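PDB 1O8X: tryparedoxin from Crithidia fasciculata, which probably acts as a thioredoxin-like dithiol-disulfide oxidoreductase, passing electrons to protein partners in the trypanosomatid defence against oxidative stress. Local coordinates for residues E52-F57 with N62-F67; V31-S36 with Q98-H103; D75-Y80 with V89-S94. The protein carries 1 engineered substitution. All coordinates share one frame; numbering follows the deposited sequence.

Contact 1 (E52-F57 with N62-F67); sequences EFYDKF and NFEVVF
Tyr54 and Phe63 lead the packing of the C-terminal end of helix 41-57 on strand 63-69, the return half of the right-handed beta-alpha-beta unit 30-36, 41-57, 63-69 of the thioredoxin fold. The short helical and strand segments run roughly antiparallel, their axes at 148° and 9.5 Å apart at closest approach; four residues connect the two segments, and the chain reverses there.

The apolar part is mostly aromatic. The Phe63 ring is wedged among three helix residues. Its CZ lies 3.7 Å from Phe53 CE2, and the two rings, nearly parallel with planes at 25°, are slid so far apart that they barely overlap. Phe63 CE2 comes 3.8 Å from Phe57 CB and also lies beside Phe57 O, at the end of the helix. Phe63 CE1 lies 3.9 Å from Tyr54 CD1, which approaches the ring obliquely. Tyr54 CD1 in turn touches Val65 CG2 at 3.7 Å, Val65 being the strand residue whose CB points at the helix. Phe32, on the neighbouring strand, meets the Phe63 ring edge-to-face, and Trp86 does the same for Tyr54.

The polar part is a single buried grip on Glu64. Its CB leaves the backbone away from the helix, but the bend at chi2 (53°) folds the carboxylate back to the phenol. Two donors share OE1, which should limit rotation of the carboxylate. Tyr54 OH donates to Glu64 OE1 over 2.6 Å, at the ring edge and on the syn lone pair. The second donor comes from the strand itself: the backbone N of Val65, 2.9 Å from Glu64 OE1 and on its anti side.

Contact 2 (V31-S36 with Q98-H103); sequences VFFYFS and QKLSKH
Leu100 drives one methyl straight onto Phe33 and sets its branch point against Phe35. Its CD2 sits over the middle of the Phe33 ring, 3.9 Å from the centroid and only 7° off the ring normal, a well-formed CH-pi contact. Val31 CG1 lies over the opposite face of that ring, nearer its rim, so the phenyl is sandwiched between two aliphatic groups. Against Phe35 the same leucine is placed differently: its CG lies in the ring plane, 4.0 Å from Phe35 CZ, at the outer edge. With CG anti to the backbone N (chi1 -171°), Leu100 extends toward the strand and crosses both phenylalanines at about a right angle.

Phe33 and Phe35, two residues apart, project from one face of central strand 30-36. In this thioredoxin fold helix 94-103 packs across that face, the segment axes at 104°, while helix 41-57 lies on the opposite face of the sheet, where Tyr34 touches Ala43, an engineered residue replacing a cysteine of the redox disulfide.

Ser101, one residue on, approaches the Phe35 ring obliquely, its OG 3.5 Å from CE2 of Phe35 and equally close to CD2. This buried hydroxyl is already occupied: it hydrogen-bonds to the carbonyl of Val97 one helical turn earlier and to the indole NE1 of Trp70, so its contact with the Phe35 ring is only van der Waals.

Contact 3 (D75-Y80 with V89-S94); sequences DGFAGY and VPFAQS
Phe77 reaches from helix 74-81 to Phe91, in the connection that leads from strand 87-88 to helix 94-103. Its CB, pointing at that connection, starts the contact 3.7 Å from Phe91 CD1, with Phe91 CE1 a little farther off. CG of Phe77 also lies against Phe91 CD1. From there the ring runs alongside the backbone end of Phe91: CD2 of Phe77 is 3.8 Å from Phe91 CB, and CE2 of Phe77 meets the same methylene at 4.0 Å. This CB stands over one face of the Phe77 ring, 4.1 Å from the centroid and 24° off the normal, a CH-pi contact displaced toward the rim. On the other side of the ring outline, CD1 of Phe77 packs on CE2 of Phe67, from strand 63-69. The tip, Phe77 CZ, ends 3.8 Å from the carbonyl O of Val89, which approaches the ring obliquely.

The two side chains slide past each other in opposite directions, each ring lying near the root of the other. The planes of the Phe77 and Phe91 rings are inclined at 42°, neither a stack nor a T. The 3-10 turn carrying Phe91 has its own polar fastening, since Ser94 OG donates to Phe91 O at 2.7 Å, and Val89 is tied by its backbone to Phe67. In the thioredoxin fold, this contact joins the short helix after strand 63-69 to the entrance of the next helix. Between the two segments the attraction is mainly dispersion and CH-pi, so the shape of the fit, more than any directed polar bond, probably governs how the two phenylalanines sit.

Overall arrangement
Contacts 1 and 2 lie on the two faces of the same sheet, on its neighbouring strands 63-69 and 30-36, which are joined by backbone bonds between Phe32 and both Glu64 and Val66. Contact 1 adds a phenol-carboxylate bond to its aromatic packing; contact 2 has no polar bond between its segments, its one hydroxyl being bonded to Val97 and Trp70. The centre of contact 3 lies about 13 Å from the chain's centre, against about 9 Å and 7 Å for contacts 1 and 2. Its Phe91 is partly exposed, whereas all four touching residues of contact 2 are buried. Phe67 connects contact 3 to contact 1, and the Ser36-Tyr80 hydroxyl bond connects it to contact 2.

Contact 1 (E52-F57 with N62-F67)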
loop_
_atom_site.group_PDB
_atom_site.type_symbol
_atom_site.label_atom_id
_atom_site.label_comp_id
_atom_site.label_asym_id
_atom_site.label_seq_id
_atom_site.Cartn_x
_atom_site.Cartn_y
_atom_site.Cartn_z
ATOM N N GLU A 52 -11.557 2.686 -6.099
ATOM C CA GLU A 52 -12.798 3.408 -5.814
ATOM C C GLU A 52 -12.796 3.942 -4.380
ATOM O O GLU A 52 -13.156 5.092 -4.129
ATOM C CB GLU A 52 -13.987 2.477 -6.020
ATOM C CG GLU A 52 -15.338 3.134 -5.795
ATOM C CD GLU A 52 -16.515 2.277 -6.220
ATOM O OE1 GLU A 52 -16.325 1.225 -6.895
ATOM O OE2 GLU A 52 -17.638 2.664 -5.847
ATOM N N PHE A 53 -12.401 3.107 -3.432
ATOM C CA PHE A 53 -12.311 3.524 -2.038
ATOM C C PHE A 53 -11.296 4.653 -1.832
ATOM O O PHE A 53 -11.571 5.649 -1.140
ATOM C CB PHE A 53 -11.982 2.314 -1.172
ATOM C CG PHE A 53 -12.148 2.576 0.299
ATOM C CD1 PHE A 53 -13.383 2.376 0.917
ATOM C CD2 PHE A 53 -11.084 3.046 1.065
ATOM C CE1 PHE A 53 -13.541 2.629 2.290
ATOM C CE2 PHE A 53 -11.242 3.308 2.426
ATOM C CZ PHE A 53 -12.469 3.094 3.030
ATOM N N TYR A 54 -10.134 4.518 -2.466
ATOM C CA TYR A 54 -9.100 5.535 -2.388
ATOM C C TYR A 54 -9.609 6.860 -2.937
ATOM O O TYR A 54 -9.433 7.908 -2.308
ATOM C CB TYR A 54 -7.883 5.066 -3.179
ATOM C CG TYR A 54 -6.704 5.994 -3.204
ATOM C CD1 TYR A 54 -5.768 5.966 -2.176
ATOM C CD2 TYR A 54 -6.512 6.889 -4.255
ATOM C CE1 TYR A 54 -4.669 6.802 -2.190
ATOM C CE2 TYR A 54 -5.423 7.724 -4.273
ATOM C CZ TYR A 54 -4.508 7.685 -3.239
ATOM O OH TYR A 54 -3.415 8.496 -3.243
ATOM N N ASP A 55 -10.245 6.823 -4.105
ATOM C CA ASP A 55 -10.695 8.066 -4.717
ATOM C C ASP A 55 -11.729 8.763 -3.833
ATOM O O ASP A 55 -11.699 9.993 -3.689
ATOM C CB ASP A 55 -11.220 7.805 -6.127
ATOM C CG ASP A 55 -10.107 7.622 -7.158
ATOM O OD1 ASP A 55 -8.914 7.922 -6.892
ATOM O OD2 ASP A 55 -10.363 7.185 -8.298
ATOM N N LYS A 56 -12.630 7.984 -3.230
ATOM C CA LYS A 56 -13.675 8.539 -2.368
ATOM C C LYS A 56 -13.118 9.129 -1.077
ATOM O O LYS A 56 -13.593 10.166 -0.603
ATOM C CB LYS A 56 -14.678 7.454 -1.982
ATOM C CG LYS A 56 -15.663 7.054 -3.064
ATOM C CD LYS A 56 -16.562 5.909 -2.580
ATOM C CE LYS A 56 -17.549 5.442 -3.645
ATOM N NZ LYS A 56 -18.185 4.135 -3.286
ATOM N N PHE A 57 -12.132 8.457 -0.485
ATOM C CA PHE A 57 -11.816 8.655 0.936
ATOM C C PHE A 57 -10.378 8.984 1.305
ATOM O O PHE A 57 -10.125 9.287 2.471
ATOM C CB PHE A 57 -12.273 7.439 1.769
ATOM C CG PHE A 57 -13.747 7.149 1.671
ATOM C CD1 PHE A 57 -14.194 5.901 1.272
ATOM C CD2 PHE A 57 -14.697 8.126 1.979
ATOM C CE1 PHE A 57 -15.546 5.613 1.177
ATOM C CE2 PHE A 57 -16.058 7.852 1.885
ATOM C CZ PHE A 57 -16.485 6.576 1.489
ATOM N N ASN A 62 -7.965 10.633 5.446
ATOM C CA ASN A 62 -6.545 10.914 5.667
ATOM C C ASN A 62 -5.630 9.685 5.613
ATOM O O ASN A 62 -4.948 9.325 6.580
ATOM C CB ASN A 62 -6.322 11.702 6.961
ATOM C CG ASN A 62 -4.954 12.374 6.998
ATOM O OD1 ASN A 62 -4.309 12.413 8.035
ATOM N ND2 ASN A 62 -4.515 12.916 5.861
ATOM N N PHE A 63 -5.614 9.043 4.458
ATOM C CA PHE A 63 -4.724 7.919 4.275
ATOM C C PHE A 63 -4.044 7.982 2.911
ATOM O O PHE A 63 -4.464 8.719 2.003
ATOM C CB PHE A 63 -5.443 6.573 4.498
ATOM C CG PHE A 63 -6.517 6.254 3.479
ATOM C CD1 PHE A 63 -6.196 5.627 2.282
ATOM C CD2 PHE A 63 -7.850 6.542 3.742
ATOM C CE1 PHE A 63 -7.192 5.326 1.356
ATOM C CE2 PHE A 63 -8.849 6.227 2.829
ATOM C CZ PHE A 63 -8.518 5.616 1.629
ATOM N N GLU A 64 -3.004 7.174 2.783
ATOM C CA GLU A 64 -2.294 6.993 1.529
ATOM C C GLU A 64 -2.087 5.513 1.303
ATOM O O GLU A 64 -2.114 4.742 2.261
ATOM C CB GLU A 64 -0.940 7.721 1.608
ATOM C CG GLU A 64 -0.159 7.785 0.301
ATOM C CD GLU A 64 -0.976 8.341 -0.853
ATOM O OE1 GLU A 64 -1.660 7.556 -1.551
ATOM O OE2 GLU A 64 -0.944 9.569 -1.050
ATOM N N VAL A 65 -1.903 5.125 0.042
ATOM C CA VAL A 65 -1.603 3.743 -0.340
ATOM C C VAL A 65 -0.207 3.718 -0.963
ATOM O O VAL A 65 0.110 4.542 -1.828
ATOM C CB VAL A 65 -2.670 3.156 -1.305
ATOM C CG1 VAL A 65 -2.262 1.759 -1.758
ATOM C CG2 VAL A 65 -4.020 3.102 -0.633
ATOM N N VAL A 66 0.625 2.779 -0.516
ATOM C CA VAL A 66 1.963 2.585 -1.043
ATOM C C VAL A 66 2.045 1.175 -1.620
ATOM O O VAL A 66 2.000 0.188 -0.886
ATOM C CB VAL A 66 3.030 2.786 0.045
ATOM C CG1 VAL A 66 4.425 2.536 -0.509
ATOM C CG2 VAL A 66 2.930 4.195 0.629
ATOM N N PHE A 67 2.134 1.081 -2.941
ATOM C CA PHE A 67 2.279 -0.200 -3.619
ATOM C C PHE A 67 3.649 -0.818 -3.341
ATOM O O PHE A 67 4.689 -0.177 -3.570
ATOM C CB PHE A 67 2.057 0.011 -5.123
ATOM C CG PHE A 67 2.288 -1.220 -5.978
ATOM C CD1 PHE A 67 1.810 -2.472 -5.601
ATOM C CD2 PHE A 67 2.954 -1.098 -7.196
ATOM C CE1 PHE A 67 2.025 -3.581 -6.420
ATOM C CE2 PHE A 67 3.172 -2.203 -7.999
ATOM C CZ PHE A 67 2.702 -3.445 -7.608
#

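Contact 2 (V31-S36 with Q98-H103)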
loop_
_atom_site.group_PDB
_atom_site.type_symbol
_atom_site.label_atom_id
_atom_site.label_comp_id
_atom_site.label_asym_id
_atom_site.label_seq_id
_atom_site.Cartn_x
_atom_site.Cartn_y
_atom_site.Cartn_z
ATOM N N VAL A 31 -1.087 4.869 6.586
ATOM C CA VAL A 31 -0.427 4.419 5.370
ATOM C C VAL A 31 -0.748 2.960 5.153
ATOM O O VAL A 31 -0.457 2.130 6.013
ATOM C CB VAL A 31 1.104 4.620 5.456
ATOM C CG1 VAL A 31 1.786 4.049 4.226
ATOM C CG2 VAL A 31 1.414 6.112 5.584
ATOM N N PHE A 32 -1.341 2.649 4.007
ATOM C CA PHE A 32 -1.602 1.261 3.659
ATOM C C PHE A 32 -0.535 0.762 2.706
ATOM O O PHE A 32 -0.382 1.298 1.596
ATOM C CB PHE A 32 -2.941 1.132 2.937
ATOM C CG PHE A 32 -4.141 1.289 3.806
ATOM C CD1 PHE A 32 -4.879 2.463 3.730
ATOM C CD2 PHE A 32 -4.584 0.255 4.643
ATOM C CE1 PHE A 32 -6.014 2.645 4.493
ATOM C CE2 PHE A 32 -5.720 0.419 5.429
ATOM C CZ PHE A 32 -6.451 1.613 5.346
ATOM N N PHE A 33 0.172 -0.286 3.097
ATOM C CA PHE A 33 1.054 -1.021 2.194
ATOM C C PHE A 33 0.219 -2.015 1.410
ATOM O O PHE A 33 -0.457 -2.869 2.002
ATOM C CB PHE A 33 2.126 -1.752 2.997
ATOM C CG PHE A 33 3.013 -0.838 3.778
ATOM C CD1 PHE A 33 3.067 -0.925 5.162
ATOM C CD2 PHE A 33 3.805 0.104 3.123
ATOM C CE1 PHE A 33 3.911 -0.082 5.900
ATOM C CE2 PHE A 33 4.639 0.957 3.842
ATOM C CZ PHE A 33 4.694 0.853 5.240
ATOM N N TYR A 34 0.230 -1.870 0.088
ATOM C CA TYR A 34 -0.547 -2.731 -0.804
ATOM C C TYR A 34 0.394 -3.685 -1.503
ATOM O O TYR A 34 1.162 -3.287 -2.372
ATOM C CB TYR A 34 -1.317 -1.888 -1.826
ATOM C CG TYR A 34 -2.159 -2.726 -2.774
ATOM C CD1 TYR A 34 -2.886 -3.826 -2.308
ATOM C CD2 TYR A 34 -2.236 -2.415 -4.137
ATOM C CE1 TYR A 34 -3.668 -4.593 -3.171
ATOM C CE2 TYR A 34 -3.029 -3.187 -5.011
ATOM C CZ TYR A 34 -3.749 -4.259 -4.506
ATOM O OH TYR A 34 -4.547 -5.051 -5.313
ATOM N N PHE A 35 0.357 -4.939 -1.073
ATOM C CA PHE A 35 1.196 -5.991 -1.659
ATOM C C PHE A 35 0.420 -6.646 -2.792
ATOM O O PHE A 35 -0.666 -7.205 -2.579
ATOM C CB PHE A 35 1.561 -7.037 -0.600
ATOM C CG PHE A 35 2.305 -6.457 0.570
ATOM C CD1 PHE A 35 1.618 -5.885 1.640
ATOM C CD2 PHE A 35 3.697 -6.444 0.589
ATOM C CE1 PHE A 35 2.312 -5.315 2.708
ATOM C CE2 PHE A 35 4.383 -5.890 1.676
ATOM C CZ PHE A 35 3.687 -5.326 2.718
ATOM N N SER A 36 0.962 -6.543 -4.000
ATOM C CA SER A 36 0.294 -7.079 -5.181
ATOM C C SER A 36 1.318 -7.286 -6.285
ATOM O O SER A 36 2.488 -6.994 -6.098
ATOM C CB SER A 36 -0.853 -6.166 -5.635
ATOM O OG SER A 36 -1.624 -6.866 -6.593
ATOM N N GLN A 98 10.640 -7.036 0.062
ATOM C CA GLN A 98 10.690 -8.446 0.435
ATOM C C GLN A 98 10.846 -8.584 1.943
ATOM O O GLN A 98 10.201 -9.415 2.574
ATOM C CB GLN A 98 11.841 -9.137 -0.285
ATOM C CG GLN A 98 11.612 -9.255 -1.777
ATOM C CD GLN A 98 12.872 -9.587 -2.553
ATOM O OE1 GLN A 98 13.983 -9.444 -2.047
ATOM N NE2 GLN A 98 12.696 -10.027 -3.789
ATOM N N LYS A 99 11.665 -7.724 2.526
ATOM C CA LYS A 99 11.850 -7.754 3.972
ATOM C C LYS A 99 10.567 -7.330 4.705
ATOM O O LYS A 99 10.205 -7.910 5.728
ATOM C CB LYS A 99 13.066 -6.927 4.351
ATOM C CG LYS A 99 14.364 -7.706 4.072
ATOM C CD LYS A 99 15.568 -6.798 4.048
ATOM C CE LYS A 99 16.853 -7.579 3.838
ATOM N NZ LYS A 99 18.038 -6.695 4.033
ATOM N N LEU A 100 9.862 -6.347 4.153
ATOM C CA LEU A 100 8.588 -5.897 4.710
ATOM C C LEU A 100 7.516 -6.993 4.622
ATOM O O LEU A 100 6.732 -7.194 5.565
ATOM C CB LEU A 100 8.136 -4.639 3.976
ATOM C CG LEU A 100 6.933 -3.922 4.577
ATOM C CD1 LEU A 100 7.162 -3.543 6.040
ATOM C CD2 LEU A 100 6.587 -2.687 3.762
ATOM N N SER A 101 7.502 -7.710 3.497
ATOM C CA SER A 101 6.598 -8.838 3.308
ATOM C C SER A 101 6.840 -9.888 4.384
ATOM O O SER A 101 5.902 -10.428 4.956
ATOM C CB SER A 101 6.807 -9.449 1.925
ATOM O OG SER A 101 6.504 -8.513 0.908
ATOM N N LYS A 102 8.109 -10.152 4.685
ATOM C CA LYS A 102 8.441 -11.079 5.752
ATOM C C LYS A 102 8.009 -10.534 7.115
ATOM O O LYS A 102 7.401 -11.250 7.902
ATOM C CB LYS A 102 9.945 -11.414 5.738
ATOM C CG LYS A 102 10.373 -12.243 6.929
ATOM C CD LYS A 102 11.815 -12.705 6.855
ATOM C CE LYS A 102 12.119 -13.559 8.066
ATOM N NZ LYS A 102 13.505 -14.118 8.057
ATOM N N HIS A 103 8.291 -9.260 7.371
ATOM C CA HIS A 103 7.947 -8.653 8.656
ATOM C C HIS A 103 6.458 -8.798 8.979
ATOM O O HIS A 103 6.092 -9.110 10.126
ATOM C CB HIS A 103 8.334 -7.180 8.671
ATOM C CG HIS A 103 7.937 -6.474 9.930
ATOM N ND1 HIS A 103 8.591 -6.650 11.132
ATOM C CD2 HIS A 103 6.911 -5.627 10.183
ATOM C CE1 HIS A 103 8.005 -5.916 12.061
ATOM N NE2 HIS A 103 6.980 -5.289 11.513
#

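Contact 3 (D75-Y80 with V89-S94)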
loop_
_atom_site.group_PDB
_atom_site.type_symbol
_atom_site.label_atom_id
_atom_site.label_comp_id
_atom_site.label_asym_id
_atom_site.label_seq_id
_atom_site.Cartn_x
_atom_site.Cartn_y
_atom_site.Cartn_z
ATOM N N ASP A 75 9.563 -3.949 -16.064
ATOM C CA ASP A 75 8.509 -3.613 -17.028
ATOM C C ASP A 75 7.116 -3.982 -16.515
ATOM O O ASP A 75 6.155 -3.227 -16.713
ATOM C CB ASP A 75 8.764 -4.273 -18.390
ATOM C CG ASP A 75 9.858 -3.582 -19.197
ATOM O OD1 ASP A 75 10.362 -2.515 -18.782
ATOM O OD2 ASP A 75 10.281 -4.036 -20.278
ATOM N N GLY A 76 7.012 -5.133 -15.850
ATOM C CA GLY A 76 5.758 -5.575 -15.276
ATOM C C GLY A 76 5.332 -4.653 -14.150
ATOM O O GLY A 76 4.165 -4.237 -14.084
ATOM N N PHE A 77 6.283 -4.325 -13.278
ATOM C CA PHE A 77 6.054 -3.387 -12.185
ATOM C C PHE A 77 5.577 -2.038 -12.725
ATOM O O PHE A 77 4.571 -1.495 -12.270
ATOM C CB PHE A 77 7.323 -3.164 -11.352
ATOM C CG PHE A 77 7.280 -1.902 -10.523
ATOM C CD1 PHE A 77 6.660 -1.902 -9.273
ATOM C CD2 PHE A 77 7.822 -0.708 -10.998
ATOM C CE1 PHE A 77 6.598 -0.758 -8.516
ATOM C CE2 PHE A 77 7.751 0.460 -10.250
ATOM C CZ PHE A 77 7.141 0.431 -8.995
ATOM N N ALA A 78 6.314 -1.486 -13.684
ATOM C CA ALA A 78 6.045 -0.133 -14.161
ATOM C C ALA A 78 4.674 -0.029 -14.825
ATOM O O ALA A 78 3.937 0.937 -14.588
ATOM C CB ALA A 78 7.145 0.333 -15.086
ATOM N N GLY A 79 4.333 -1.023 -15.642
ATOM C CA GLY A 79 3.064 -1.059 -16.347
ATOM C C GLY A 79 1.874 -1.166 -15.403
ATOM O O GLY A 79 0.819 -0.566 -15.610
ATOM N N TYR A 80 2.048 -1.957 -14.356
ATOM C CA TYR A 80 1.014 -2.184 -13.362
ATOM C C TYR A 80 0.841 -0.950 -12.483
ATOM O O TYR A 80 -0.282 -0.481 -12.286
ATOM C CB TYR A 80 1.396 -3.427 -12.547
ATOM C CG TYR A 80 0.385 -3.901 -11.532
ATOM C CD1 TYR A 80 -0.983 -3.841 -11.789
ATOM C CD2 TYR A 80 0.800 -4.416 -10.307
ATOM C CE1 TYR A 80 -1.908 -4.268 -10.855
ATOM C CE2 TYR A 80 -0.107 -4.857 -9.370
ATOM C CZ TYR A 80 -1.461 -4.801 -9.638
ATOM O OH TYR A 80 -2.386 -5.229 -8.709
ATOM N N VAL A 89 6.772 1.971 -3.632
ATOM C CA VAL A 89 8.198 1.789 -3.327
ATOM C C VAL A 89 8.889 1.598 -4.671
ATOM O O VAL A 89 8.429 0.807 -5.491
ATOM C CB VAL A 89 8.451 0.556 -2.422
ATOM C CG1 VAL A 89 9.953 0.358 -2.189
ATOM C CG2 VAL A 89 7.715 0.703 -1.090
ATOM N N PRO A 90 9.976 2.329 -4.928
ATOM C CA PRO A 90 10.645 2.189 -6.220
ATOM C C PRO A 90 11.110 0.755 -6.454
ATOM O O PRO A 90 11.494 0.078 -5.497
ATOM C CB PRO A 90 11.839 3.148 -6.108
ATOM C CG PRO A 90 11.428 4.153 -5.075
ATOM C CD PRO A 90 10.626 3.345 -4.080
ATOM N N PHE A 91 11.035 0.295 -7.698
ATOM C CA PHE A 91 11.445 -1.056 -8.065
ATOM C C PHE A 91 12.872 -1.398 -7.602
ATOM O O PHE A 91 13.144 -2.541 -7.232
ATOM C CB PHE A 91 11.308 -1.267 -9.582
ATOM C CG PHE A 91 11.592 -2.675 -10.020
ATOM C CD1 PHE A 91 10.629 -3.669 -9.872
ATOM C CD2 PHE A 91 12.836 -3.020 -10.556
ATOM C CE1 PHE A 91 10.889 -4.984 -10.264
ATOM C CE2 PHE A 91 13.105 -4.333 -10.947
ATOM C CZ PHE A 91 12.135 -5.313 -10.808
ATOM N N ALA A 92 13.762 -0.404 -7.613
ATOM C CA ALA A 92 15.143 -0.563 -7.144
ATOM C C ALA A 92 15.247 -0.918 -5.660
ATOM O O ALA A 92 16.253 -1.487 -5.226
ATOM C CB ALA A 92 15.954 0.696 -7.446
ATOM N N GLN A 93 14.203 -0.592 -4.893
ATOM C CA GLN A 93 14.163 -0.864 -3.457
ATOM C C GLN A 93 13.306 -2.095 -3.146
ATOM O O GLN A 93 12.700 -2.183 -2.075
ATOM C CB GLN A 93 13.672 0.370 -2.689
ATOM C CG GLN A 93 14.782 1.315 -2.209
ATOM C CD GLN A 93 15.424 2.122 -3.328
ATOM O OE1 GLN A 93 16.652 2.243 -3.383
ATOM N NE2 GLN A 93 14.605 2.681 -4.212
ATOM N N SER A 94 13.275 -3.048 -4.078
ATOM C CA SER A 94 12.518 -4.291 -3.917
ATOM C C SER A 94 12.952 -5.123 -2.722
ATOM O O SER A 94 12.119 -5.802 -2.114
ATOM C CB SER A 94 12.590 -5.150 -5.178
ATOM O OG SER A 94 11.765 -4.619 -6.203
#